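Local coordinates for alpha-fucosidase (PDB 2EAB), which probably releases alpha-1,2-linked L-fucose from glycans by hydrolysis, the task of this catalytic part of a longer Bifidobacterium bifidum protein, at residues Leu374-Tyr378 with Met753-Phe758; Asn396-Trp401 with Phe764-Gly768; Ser553-Arg557 with Trp653-Gly657; Cys610-Trp615 with Ala635-Leu639. One frame throughout, in Å; residues are numbered along the deposited sequence.

Interaction 1 of 4, residues Leu374-Tyr378 with Met753-Phe758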
loop_
_atom_site.group_PDB
_atom_site.type_symbol
_atom_site.label_atom_id
_atom_site.label_comp_id
_atom_site.label_asym_id
_atom_site.label_seq_id
_atom_site.Cartn_x
_atom_site.Cartn_y
_atom_site.Cartn_z
ATOM N N LEU A 374 -4.597 17.099 -5.963
ATOM C CA LEU A 374 -3.690 17.098 -4.818
ATOM C C LEU A 374 -3.721 15.773 -4.072
ATOM O O LEU A 374 -2.669 15.231 -3.743
ATOM C CB LEU A 374 -3.998 18.239 -3.849
ATOM C CG LEU A 374 -3.465 19.636 -4.168
ATOM C CD1 LEU A 374 -3.948 20.622 -3.110
ATOM C CD2 LEU A 374 -1.940 19.662 -4.280
ATOM N N VAL A 375 -4.918 15.263 -3.808
ATOM C CA VAL A 375 -5.044 13.966 -3.134
ATOM C C VAL A 375 -4.399 12.865 -3.984
ATOM O O VAL A 375 -3.664 12.023 -3.462
ATOM C CB VAL A 375 -6.510 13.638 -2.777
ATOM C CG1 VAL A 375 -6.636 12.208 -2.251
ATOM C CG2 VAL A 375 -7.033 14.643 -1.748
ATOM N N TYR A 376 -4.650 12.895 -5.294
ATOM C CA TYR A 376 -4.016 11.962 -6.218
ATOM C C TYR A 376 -2.489 11.992 -6.080
ATOM O O TYR A 376 -1.835 10.956 -5.905
ATOM C CB TYR A 376 -4.415 12.269 -7.674
ATOM C CG TYR A 376 -3.602 11.444 -8.639
ATOM C CD1 TYR A 376 -3.940 10.119 -8.894
ATOM C CD2 TYR A 376 -2.450 11.959 -9.232
ATOM C CE1 TYR A 376 -3.177 9.340 -9.750
ATOM C CE2 TYR A 376 -1.673 11.183 -10.082
ATOM C CZ TYR A 376 -2.039 9.876 -10.332
ATOM O OH TYR A 376 -1.264 9.116 -11.166
ATOM N N LYS A 377 -1.932 13.197 -6.171
ATOM C CA LYS A 377 -0.490 13.397 -6.143
ATOM C C LYS A 377 0.105 13.006 -4.794
ATOM O O LYS A 377 1.233 12.521 -4.721
ATOM C CB LYS A 377 -0.161 14.854 -6.454
ATOM C CG LYS A 377 -0.389 15.223 -7.908
ATOM C CD LYS A 377 -0.381 16.727 -8.101
ATOM C CE LYS A 377 -0.477 17.062 -9.575
ATOM N NZ LYS A 377 -0.408 18.526 -9.820
ATOM N N TYR A 378 -0.667 13.224 -3.732
ATOM C CA TYR A 378 -0.233 12.908 -2.371
ATOM C C TYR A 378 0.023 11.417 -2.205
ATOM O O TYR A 378 0.947 11.030 -1.495
ATOM C CB TYR A 378 -1.297 13.345 -1.374
ATOM C CG TYR A 378 -0.863 13.646 0.053
ATOM C CD1 TYR A 378 0.374 14.230 0.354
ATOM C CD2 TYR A 378 -1.748 13.412 1.096
ATOM C CE1 TYR A 378 0.713 14.541 1.684
ATOM C CE2 TYR A 378 -1.426 13.720 2.407
ATOM C CZ TYR A 378 -0.205 14.288 2.694
ATOM O OH TYR A 378 0.089 14.614 3.997
ATOM N N MET A 753 -11.014 12.311 4.511
ATOM C CA MET A 753 -9.747 13.027 4.453
ATOM C C MET A 753 -9.646 14.051 5.573
ATOM O O MET A 753 -10.553 14.868 5.758
ATOM C CB MET A 753 -9.596 13.734 3.105
ATOM C CG MET A 753 -9.399 12.790 1.938
ATOM S SD MET A 753 -7.732 12.115 1.936
ATOM C CE MET A 753 -6.923 13.378 0.987
ATOM N N TYR A 754 -8.546 14.005 6.317
ATOM C CA TYR A 754 -8.259 15.023 7.317
ATOM C C TYR A 754 -7.703 16.287 6.647
ATOM O O TYR A 754 -7.444 16.298 5.435
ATOM C CB TYR A 754 -7.280 14.490 8.367
ATOM C CG TYR A 754 -7.810 13.415 9.303
ATOM C CD1 TYR A 754 -9.118 13.456 9.798
ATOM C CD2 TYR A 754 -6.975 12.378 9.732
ATOM C CE1 TYR A 754 -9.584 12.474 10.676
ATOM C CE2 TYR A 754 -7.430 11.396 10.612
ATOM C CZ TYR A 754 -8.732 11.446 11.075
ATOM O OH TYR A 754 -9.174 10.464 11.938
ATOM N N ALA A 755 -7.505 17.342 7.437
ATOM C CA ALA A 755 -7.021 18.630 6.925
ATOM C C ALA A 755 -5.646 18.553 6.266
ATOM O O ALA A 755 -5.340 19.355 5.381
ATOM C CB ALA A 755 -7.023 19.684 8.030
ATOM N N ASN A 756 -4.828 17.593 6.703
ATOM C CA ASN A 756 -3.514 17.333 6.114
ATOM C C ASN A 756 -3.567 16.313 4.971
ATOM O O ASN A 756 -2.529 15.808 4.537
ATOM C CB ASN A 756 -2.545 16.844 7.196
ATOM C CG ASN A 756 -2.998 15.538 7.845
ATOM O OD1 ASN A 756 -4.048 14.992 7.511
ATOM N ND2 ASN A 756 -2.205 15.040 8.787
ATOM N N LEU A 757 -4.784 16.017 4.524
ATOM C CA LEU A 757 -5.070 15.059 3.450
ATOM C C LEU A 757 -4.681 13.611 3.752
ATOM O O LEU A 757 -4.574 12.786 2.838
ATOM C CB LEU A 757 -4.528 15.538 2.093
ATOM C CG LEU A 757 -4.997 16.934 1.661
ATOM C CD1 LEU A 757 -4.547 17.232 0.241
ATOM C CD2 LEU A 757 -6.512 17.103 1.797
ATOM N N PHE A 758 -4.486 13.298 5.031
ATOM C CA PHE A 758 -4.414 11.900 5.444
ATOM C C PHE A 758 -5.792 11.255 5.332
ATOM O O PHE A 758 -6.794 11.784 5.822
ATOM C CB PHE A 758 -3.927 11.761 6.890
ATOM C CG PHE A 758 -2.426 11.628 7.051
ATOM C CD1 PHE A 758 -1.576 11.389 5.960
ATOM C CD2 PHE A 758 -1.872 11.679 8.328
ATOM C CE1 PHE A 758 -0.189 11.248 6.146
ATOM C CE2 PHE A 758 -0.495 11.545 8.525
ATOM C CZ PHE A 758 0.349 11.321 7.432
#
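Tyr378 lays the CD2-CE2 side of its ring against Leu757, joining helix 365-386 of the family 95 catalytic domain, an (alpha/alpha)6 barrel, to a tight turn that follows helix 738-751. Ring atom CE2 rests 3.6 Å from Leu757 CB, and the backbone oxygen of the same leucine meets the ring at its edge, in plane, with CE2 3.3 Å from Leu757 O. That approach suits an aromatic C-H, whose slight positive charge faces the carbonyl. CG of Tyr378 stands anti to the backbone N (chi1 -155°), which swings the ring out from the helix so that its edge meets the turn. One helical turn earlier, Leu374 CB and Val375 CG2 approach Leu757 CD1 at 4.2 and 4.1 Å. Valine suits its place because its compact branch meets the leucine tip close to the helix surface, whereas Leu374 offers only its CB.

Behind this first shell the turn is firmly built. Tyr754 to Leu757 form a type I turn, and Tyr754 N also bonds back to Phe758 O, the pattern of a G1 bulge; Leu757, at phi 64°, takes the left-handed backbone conformation that the bulge requires. Asn756 ND2 is held by Thr51 O and Gln48 O, while Leu757 O also accepts from Asn769 ND2 on helix 767-780. Pro53 packs on both Tyr378 and Phe758, bringing the N-terminal region into the same core. Asparagine fits its position because its other amide atom closes an Asx turn: OD1 accepts from Phe758 N at 3.0 Å, the donor standing well above the carbonyl plane.

Interaction 2 of 4, residues Asn396-Trp401 with Phe764-Gly768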
loop_
_atom_site.group_PDB
_atom_site.type_symbol
_atom_site.label_atom_id
_atom_site.label_comp_id
_atom_site.label_asym_id
_atom_site.label_seq_id
_atom_site.Cartn_x
_atom_site.Cartn_y
_atom_site.Cartn_z
ATOM N N ASN A 396 3.654 0.410 6.181
ATOM C CA ASN A 396 2.716 -0.245 7.093
ATOM C C ASN A 396 1.352 0.467 7.048
ATOM O O ASN A 396 1.090 1.244 6.122
ATOM C CB ASN A 396 3.308 -0.384 8.519
ATOM C CG ASN A 396 3.630 0.950 9.175
ATOM O OD1 ASN A 396 2.832 1.884 9.144
ATOM N ND2 ASN A 396 4.795 1.022 9.823
ATOM N N LEU A 397 0.470 0.195 8.007
ATOM C CA LEU A 397 -0.862 0.811 7.999
ATOM C C LEU A 397 -0.818 2.338 8.021
ATOM O O LEU A 397 -1.811 2.986 7.680
ATOM C CB LEU A 397 -1.706 0.332 9.186
ATOM C CG LEU A 397 -2.339 -1.054 9.127
ATOM C CD1 LEU A 397 -3.052 -1.329 10.432
ATOM C CD2 LEU A 397 -3.311 -1.167 7.957
ATOM N N GLN A 398 0.323 2.898 8.426
ATOM C CA GLN A 398 0.508 4.341 8.523
ATOM C C GLN A 398 1.697 4.831 7.700
ATOM O O GLN A 398 2.172 5.951 7.888
ATOM C CB GLN A 398 0.620 4.767 9.996
ATOM C CG GLN A 398 -0.670 4.484 10.754
ATOM C CD GLN A 398 -0.655 4.902 12.214
ATOM O OE1 GLN A 398 0.091 5.798 12.621
ATOM N NE2 GLN A 398 -1.515 4.280 13.004
ATOM N N GLY A 399 2.139 3.999 6.756
ATOM C CA GLY A 399 3.311 4.306 5.945
ATOM C C GLY A 399 4.539 4.081 6.800
ATOM O O GLY A 399 4.996 2.946 6.959
ATOM N N ILE A 400 5.068 5.181 7.335
ATOM C CA ILE A 400 6.072 5.151 8.395
ATOM C C ILE A 400 5.754 6.142 9.524
ATOM O O ILE A 400 6.551 6.277 10.456
ATOM C CB ILE A 400 7.524 5.453 7.880
ATOM C CG1 ILE A 400 7.612 6.824 7.188
ATOM C CG2 ILE A 400 8.056 4.315 7.024
ATOM C CD1 ILE A 400 9.032 7.279 6.913
ATOM N N TRP A 401 4.610 6.823 9.450
ATOM C CA TRP A 401 4.338 7.975 10.321
ATOM C C TRP A 401 3.365 7.631 11.437
ATOM O O TRP A 401 2.259 7.184 11.173
ATOM C CB TRP A 401 3.809 9.160 9.493
ATOM C CG TRP A 401 4.778 9.582 8.431
ATOM C CD1 TRP A 401 5.885 10.354 8.609
ATOM C CD2 TRP A 401 4.751 9.229 7.040
ATOM N NE1 TRP A 401 6.548 10.523 7.414
ATOM C CE2 TRP A 401 5.880 9.833 6.436
ATOM C CE3 TRP A 401 3.889 8.459 6.247
ATOM C CZ2 TRP A 401 6.159 9.708 5.071
ATOM C CZ3 TRP A 401 4.171 8.331 4.893
ATOM C CH2 TRP A 401 5.301 8.948 4.320
ATOM N N PHE A 764 -6.571 7.769 11.182
ATOM C CA PHE A 764 -5.682 7.806 10.021
ATOM C C PHE A 764 -5.262 6.399 9.625
ATOM O O PHE A 764 -4.765 5.640 10.464
ATOM C CB PHE A 764 -4.444 8.654 10.346
ATOM C CG PHE A 764 -3.247 8.405 9.449
ATOM C CD1 PHE A 764 -3.348 8.436 8.060
ATOM C CD2 PHE A 764 -2.001 8.194 10.018
ATOM C CE1 PHE A 764 -2.219 8.222 7.258
ATOM C CE2 PHE A 764 -0.872 7.994 9.229
ATOM C CZ PHE A 764 -0.980 8.002 7.846
ATOM N N GLN A 765 -5.482 6.075 8.350
ATOM C CA GLN A 765 -5.035 4.832 7.726
ATOM C C GLN A 765 -4.569 5.206 6.330
ATOM O O GLN A 765 -5.333 5.783 5.554
ATOM C CB GLN A 765 -6.185 3.823 7.646
ATOM C CG GLN A 765 -6.593 3.243 8.995
ATOM C CD GLN A 765 -5.525 2.351 9.590
ATOM O OE1 GLN A 765 -4.782 2.755 10.491
ATOM N NE2 GLN A 765 -5.442 1.133 9.090
ATOM N N ILE A 766 -3.319 4.903 6.012
ATOM C CA ILE A 766 -2.740 5.360 4.749
ATOM C C ILE A 766 -3.277 4.606 3.527
ATOM O O ILE A 766 -3.204 5.103 2.393
ATOM C CB ILE A 766 -1.196 5.301 4.804
ATOM C CG1 ILE A 766 -0.570 6.305 3.830
ATOM C CG2 ILE A 766 -0.684 3.867 4.612
ATOM C CD1 ILE A 766 0.911 6.556 4.072
ATOM N N ASP A 767 -3.831 3.416 3.761
ATOM C CA ASP A 767 -4.332 2.582 2.672
ATOM C C ASP A 767 -5.167 3.368 1.663
ATOM O O ASP A 767 -4.881 3.343 0.459
ATOM C CB ASP A 767 -5.081 1.335 3.186
ATOM C CG ASP A 767 -6.030 1.619 4.353
ATOM O OD1 ASP A 767 -6.754 2.635 4.362
ATOM O OD2 ASP A 767 -6.071 0.773 5.271
ATOM N N GLY A 768 -6.161 4.106 2.155
ATOM C CA GLY A 768 -7.053 4.877 1.290
ATOM C C GLY A 768 -6.382 5.988 0.506
ATOM O O GLY A 768 -6.868 6.363 -0.559
HETATM O O HOH W 1 -3.521 1.643 6.035
#
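Ile766 pushes its side chain into the bend formed by Asn396, Leu397 and Gly399. Its CB lies near Leu397 O, and the CG2 branch settles among backbone polar atoms, 3.5 Å from Asn396 O and equally close to Gly399 N. The longer branch runs the other way: CG1 is anti to the backbone N (chi1 -155°), carrying CD1 3.8 Å from Gly399 CA and on to the indole edge of Trp401, where CD1 meets CZ3 in the ring plane. Any beta carbon on Gly399 would collide with Ile766 CD1, and the positive phi of Gly399 (76°) also suits glycine.

The bend is a type I turn, Asn396 to Gly399, overlaid by an Asx turn in which Asn396 OD1 accepts from Gln398 N at 2.8 Å within the carbonyl plane. It belongs to the loop after helix 365-386 of the (alpha/alpha)6 barrel, close to the calcium site: Trp401 lies beside calcium-binding Ser386 and donates through NE1 to Phe54 O. Leu397 O, at the middle of the turn, receives Ile766 N at 3.0 Å and also a water that accepts from Asp767 N.

Phe764 lies on the flank, with CE2 3.6 Å from Gln398 CB and its ring edge facing Trp401 O. Replacing Phe764 by an alanine would probably leave Gln398 CB without its aromatic neighbour and open a gap beside the turn. The Phe764 ring also stacks with Phe758, and Trp47 touches it.

Interaction 3 of 4, residues Ser553-Arg557 with Trp653-Gly657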
loop_
_atom_site.group_PDB
_atom_site.type_symbol
_atom_site.label_atom_id
_atom_site.label_comp_id
_atom_site.label_asym_id
_atom_site.label_seq_id
_atom_site.Cartn_x
_atom_site.Cartn_y
_atom_site.Cartn_z
ATOM N N SER A 553 -22.431 -29.081 -0.652
ATOM C CA SER A 553 -22.874 -27.698 -0.449
ATOM C C SER A 553 -22.266 -26.711 -1.449
ATOM O O SER A 553 -22.813 -25.630 -1.659
ATOM C CB SER A 553 -22.621 -27.230 0.989
ATOM O OG SER A 553 -21.256 -26.925 1.208
ATOM N N SER A 554 -21.141 -27.085 -2.054
ATOM C CA SER A 554 -20.448 -26.192 -2.987
ATOM C C SER A 554 -20.349 -26.720 -4.421
ATOM O O SER A 554 -19.576 -26.203 -5.232
ATOM C CB SER A 554 -19.078 -25.784 -2.435
ATOM O OG SER A 554 -19.248 -24.892 -1.347
ATOM N N GLY A 555 -21.152 -27.736 -4.736
ATOM C CA GLY A 555 -21.267 -28.235 -6.100
ATOM C C GLY A 555 -20.081 -29.059 -6.551
ATOM O O GLY A 555 -19.406 -29.695 -5.743
ATOM N N ASP A 556 -19.835 -29.035 -7.857
ATOM C CA ASP A 556 -18.798 -29.843 -8.478
ATOM C C ASP A 556 -17.602 -28.966 -8.826
ATOM O O ASP A 556 -17.562 -28.347 -9.888
ATOM C CB ASP A 556 -19.354 -30.536 -9.731
ATOM C CG ASP A 556 -18.407 -31.585 -10.300
ATOM O OD1 ASP A 556 -17.265 -31.726 -9.810
ATOM O OD2 ASP A 556 -18.820 -32.285 -11.251
ATOM N N ARG A 557 -16.631 -28.914 -7.917
ATOM C CA ARG A 557 -15.463 -28.046 -8.072
ATOM C C ARG A 557 -14.441 -28.369 -7.000
ATOM O O ARG A 557 -14.775 -28.975 -5.983
ATOM C CB ARG A 557 -15.853 -26.559 -7.965
ATOM C CG ARG A 557 -16.735 -26.223 -6.756
ATOM C CD ARG A 557 -16.785 -24.725 -6.453
ATOM N NE ARG A 557 -17.209 -23.893 -7.580
ATOM C CZ ARG A 557 -18.472 -23.702 -7.951
ATOM N NH1 ARG A 557 -19.471 -24.314 -7.315
ATOM N NH2 ARG A 557 -18.735 -22.911 -8.980
ATOM N N TRP A 653 -21.061 -17.093 -1.714
ATOM C CA TRP A 653 -20.893 -18.483 -1.289
ATOM C C TRP A 653 -21.483 -19.412 -2.331
ATOM O O TRP A 653 -22.452 -19.059 -3.005
ATOM C CB TRP A 653 -21.587 -18.740 0.049
ATOM C CG TRP A 653 -21.076 -17.879 1.150
ATOM C CD1 TRP A 653 -20.001 -18.128 1.962
ATOM C CD2 TRP A 653 -21.603 -16.615 1.555
ATOM N NE1 TRP A 653 -19.834 -17.092 2.851
ATOM C CE2 TRP A 653 -20.807 -16.153 2.626
ATOM C CE3 TRP A 653 -22.682 -15.829 1.122
ATOM C CZ2 TRP A 653 -21.050 -14.936 3.265
ATOM C CZ3 TRP A 653 -22.924 -14.626 1.760
ATOM C CH2 TRP A 653 -22.112 -14.190 2.821
ATOM N N TYR A 654 -20.926 -20.608 -2.449
ATOM C CA TYR A 654 -21.392 -21.548 -3.471
ATOM C C TYR A 654 -22.741 -22.188 -3.163
ATOM O O TYR A 654 -23.373 -22.747 -4.063
ATOM C CB TYR A 654 -20.295 -22.570 -3.835
ATOM C CG TYR A 654 -19.096 -21.850 -4.388
ATOM C CD1 TYR A 654 -19.206 -21.110 -5.567
ATOM C CD2 TYR A 654 -17.879 -21.833 -3.708
ATOM C CE1 TYR A 654 -18.129 -20.393 -6.069
ATOM C CE2 TYR A 654 -16.793 -21.116 -4.206
ATOM C CZ TYR A 654 -16.928 -20.399 -5.383
ATOM O OH TYR A 654 -15.855 -19.683 -5.859
ATOM N N PHE A 655 -23.196 -22.083 -1.916
ATOM C CA PHE A 655 -24.556 -22.518 -1.576
ATOM C C PHE A 655 -25.633 -21.442 -1.790
ATOM O O PHE A 655 -26.820 -21.683 -1.544
ATOM C CB PHE A 655 -24.646 -23.148 -0.166
ATOM C CG PHE A 655 -24.159 -22.267 0.972
ATOM C CD1 PHE A 655 -24.458 -20.908 1.040
ATOM C CD2 PHE A 655 -23.442 -22.837 2.021
ATOM C CE1 PHE A 655 -24.017 -20.128 2.111
ATOM C CE2 PHE A 655 -22.999 -22.070 3.091
ATOM C CZ PHE A 655 -23.286 -20.713 3.136
ATOM N N GLU A 656 -25.218 -20.266 -2.254
ATOM C CA GLU A 656 -26.114 -19.129 -2.442
ATOM C C GLU A 656 -27.063 -19.327 -3.626
ATOM O O GLU A 656 -26.697 -19.931 -4.633
ATOM C CB GLU A 656 -25.263 -17.874 -2.641
ATOM C CG GLU A 656 -26.003 -16.554 -2.762
ATOM C CD GLU A 656 -25.047 -15.374 -2.805
ATOM O OE1 GLU A 656 -25.382 -14.354 -3.442
ATOM O OE2 GLU A 656 -23.949 -15.470 -2.209
ATOM N N GLY A 657 -28.288 -18.823 -3.486
ATOM C CA GLY A 657 -29.249 -18.783 -4.590
ATOM C C GLY A 657 -29.467 -17.332 -4.963
ATOM O O GLY A 657 -28.652 -16.732 -5.675
HETATM O O HOH W 2 -20.957 -23.134 0.017
HETATM O O HOH W 3 -22.452 -23.702 -6.647
#
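Ser553 meets Phe655 through its backbone: the carbonyl oxygen Ser553 O, rather than the side chain, makes the contact, 3.4 Å from Phe655 CB. Ser554 follows, its OG at the ring edge of Tyr654 and 3.6 Å from Tyr654 CB. This hydroxyl donates to Asp574 O and accepts from a water, 2.8 Å from OG, that is weakly bonded in turn to Phe655 N. Gly555 then takes a positive phi (75°), the chain turns, and the Arg557 side chain reaches back to the same tyrosine.

Arg557 carries the contact. Its chain bends at chi3 (55°), laying the guanidinium flat on the Tyr654 ring with the planes 14° apart; CZ is 4.0 Å from the ring centroid in a cation-pi stack. CD sits almost squarely above that centroid at 4.1 Å, a CH-pi contact. NH1 donates within the guanidinium plane to Ser554 O at 2.8 Å, and a water joins NH1 to Tyr654 O. Beyond the segments, NH2 reaches Glu643 in a salt bridge and Lys640 O, NE reaches Leu639 O, and Tyr654 OH is bonded to Pro641 O. A leucine in place of Arg557 would probably leave Glu643 without its mate and Ser554 O without its donor.

Tyr654 itself is the second residue of a type I turn, Trp653 to Glu656, which presents the ring to the arginine. The in-plane bond to Ser554 O, with further bonds from NE and NH2, probably holds the guanidinium's rotation while its face is given to the ring, so this buried charge is probably stabilised both by Glu643 and by the pi cloud.

Interaction 4 of 4, residues Cys610-Trp615 with Ala635-Leu639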
loop_
_atom_site.group_PDB
_atom_site.type_symbol
_atom_site.label_atom_id
_atom_site.label_comp_id
_atom_site.label_asym_id
_atom_site.label_seq_id
_atom_site.Cartn_x
_atom_site.Cartn_y
_atom_site.Cartn_z
ATOM N N CYS A 610 -8.517 -34.348 -16.302
ATOM C CA CYS A 610 -8.533 -33.401 -15.205
ATOM C C CYS A 610 -9.883 -33.449 -14.508
ATOM O O CYS A 610 -10.921 -33.176 -15.114
ATOM C CB CYS A 610 -8.234 -32.001 -15.735
ATOM S SG CYS A 610 -8.333 -30.687 -14.519
ATOM N N SER A 611 -9.849 -33.805 -13.227
ATOM C CA SER A 611 -11.048 -34.004 -12.428
ATOM C C SER A 611 -10.740 -33.669 -10.979
ATOM O O SER A 611 -9.623 -33.890 -10.516
ATOM C CB SER A 611 -11.485 -35.468 -12.520
ATOM O OG SER A 611 -12.495 -35.763 -11.573
ATOM N N ALA A 612 -11.738 -33.160 -10.263
ATOM C CA ALA A 612 -11.597 -32.919 -8.828
ATOM C C ALA A 612 -11.328 -34.218 -8.069
ATOM O O ALA A 612 -10.779 -34.191 -6.967
ATOM C CB ALA A 612 -12.823 -32.213 -8.277
ATOM N N ASP A 613 -11.698 -35.349 -8.673
ATOM C CA ASP A 613 -11.392 -36.667 -8.117
ATOM C C ASP A 613 -9.885 -36.933 -8.029
ATOM O O ASP A 613 -9.454 -37.799 -7.263
ATOM C CB ASP A 613 -12.060 -37.774 -8.942
ATOM C CG ASP A 613 -13.566 -37.826 -8.755
ATOM O OD1 ASP A 613 -14.079 -37.288 -7.751
ATOM O OD2 ASP A 613 -14.244 -38.428 -9.616
ATOM N N ASN A 614 -9.093 -36.192 -8.807
ATOM C CA ASN A 614 -7.634 -36.329 -8.797
ATOM C C ASN A 614 -6.997 -35.907 -7.475
ATOM O O ASN A 614 -5.817 -36.165 -7.250
ATOM C CB ASN A 614 -6.998 -35.531 -9.943
ATOM C CG ASN A 614 -7.440 -36.008 -11.318
ATOM O OD1 ASN A 614 -8.118 -37.032 -11.458
ATOM N ND2 ASN A 614 -7.050 -35.262 -12.344
ATOM N N TRP A 615 -7.778 -35.251 -6.618
ATOM C CA TRP A 615 -7.288 -34.762 -5.329
ATOM C C TRP A 615 -7.552 -35.719 -4.159
ATOM O O TRP A 615 -7.305 -35.373 -3.003
ATOM C CB TRP A 615 -7.826 -33.352 -5.040
ATOM C CG TRP A 615 -6.911 -32.295 -5.571
ATOM C CD1 TRP A 615 -6.015 -31.549 -4.852
ATOM C CD2 TRP A 615 -6.770 -31.885 -6.938
ATOM N NE1 TRP A 615 -5.333 -30.698 -5.686
ATOM C CE2 TRP A 615 -5.776 -30.880 -6.971
ATOM C CE3 TRP A 615 -7.393 -32.259 -8.138
ATOM C CZ2 TRP A 615 -5.390 -30.248 -8.157
ATOM C CZ3 TRP A 615 -7.005 -31.630 -9.320
ATOM C CH2 TRP A 615 -6.015 -30.634 -9.319
ATOM N N ALA A 635 -5.806 -27.640 -11.900
ATOM C CA ALA A 635 -6.343 -27.075 -10.662
ATOM C C ALA A 635 -7.125 -25.789 -10.937
ATOM O O ALA A 635 -8.243 -25.614 -10.452
ATOM C CB ALA A 635 -5.222 -26.821 -9.655
ATOM N N LYS A 636 -6.542 -24.906 -11.745
ATOM C CA LYS A 636 -7.166 -23.625 -12.072
ATOM C C LYS A 636 -8.529 -23.824 -12.740
ATOM O O LYS A 636 -9.494 -23.122 -12.425
ATOM C CB LYS A 636 -6.237 -22.820 -12.982
ATOM C CG LYS A 636 -6.788 -21.492 -13.459
ATOM C CD LYS A 636 -5.729 -20.725 -14.226
ATOM C CE LYS A 636 -6.326 -19.557 -14.982
ATOM N NZ LYS A 636 -7.082 -20.000 -16.182
ATOM N N SER A 637 -8.603 -24.798 -13.648
ATOM C CA SER A 637 -9.824 -25.069 -14.410
ATOM C C SER A 637 -10.954 -25.645 -13.556
ATOM O O SER A 637 -12.114 -25.622 -13.968
ATOM C CB SER A 637 -9.531 -26.020 -15.578
ATOM O OG SER A 637 -9.409 -27.364 -15.142
ATOM N N LEU A 638 -10.614 -26.169 -12.380
ATOM C CA LEU A 638 -11.590 -26.847 -11.529
ATOM C C LEU A 638 -12.198 -25.968 -10.447
ATOM O O LEU A 638 -13.138 -26.384 -9.767
ATOM C CB LEU A 638 -10.971 -28.092 -10.897
ATOM C CG LEU A 638 -10.604 -29.228 -11.851
ATOM C CD1 LEU A 638 -9.776 -30.262 -11.113
ATOM C CD2 LEU A 638 -11.841 -29.864 -12.479
ATOM N N LEU A 639 -11.666 -24.759 -10.277
ATOM C CA LEU A 639 -12.145 -23.871 -9.221
ATOM C C LEU A 639 -13.521 -23.293 -9.527
ATOM O O LEU A 639 -14.351 -23.142 -8.622
ATOM C CB LEU A 639 -11.133 -22.757 -8.946
ATOM C CG LEU A 639 -9.818 -23.208 -8.300
ATOM C CD1 LEU A 639 -8.775 -22.116 -8.418
ATOM C CD2 LEU A 639 -10.013 -23.605 -6.837
#
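A disulfide sulfur forms part of this apolar contact: Cys610 SG, bonded to Cys634, lies 3.7 Å from Leu638 CD1 and 3.5 Å from Ser637 OG. With SG anti to the backbone N (chi1 176°), the cysteine extends straight toward the helix that holds its partner. Ser637 is small enough to sit beside the sulfur, and its hydroxyl is hydrogen-bonded to Cys634 O, one turn back.

Leu638 is central to the contact. Its CD1 methyl fits into the crook of segment 610-615, 3.5 Å from Ser611 C and 3.6 Å from Trp615 CZ3, while CD2 comes near Ala612 N. A branched, flexible leucine can thus touch sulfur, backbone and indole together. Trp615 extends the patch: CZ2 stands 3.7 Å from Ala635 CB, where alanine's small side chain lets the indole come close to the helix. The indole's polar end is tied down by NE1 to Val543 O, and Phe623 meets it edge-to-face.

Ser611 shapes the crook. Its OG accepts from Asp613 N at 3.0 Å, an ST turn at the start of the 3-10 segment 612-615 that brings Trp615 round to the helix. Leu558 of strand 558-565 packs on Ala612, Trp615 and Leu638 alike. The whole is a disulfide-closed loop between helices 577-596 and 632-639 of the family 95 catalytic domain, with an ST turn leading into its 3-10 segment.

In the fold
From the N terminus, helix 365-386 supplies residues 374-378 of interaction 1, and the loop after it supplies 396-401 of interaction 2. Their partners, 753-758 and 764-768, come more than 350 residues later in the same order, so the two long loops cross. They also touch, Phe758 against Phe764, tying helix 365-386 and the calcium-site loop to the approach to helix 767-780. Between them the chain travels outward: interaction 3 closes a loop from 553-557 to 653-657, which contains the disulfide-braced loop of interaction 4. These two meet where Arg557 NE approaches Leu639 O, joining the loop before strand 558-565 to helix 632-639; their centres lie about 37 to 47 Å from those of interactions 1 and 2.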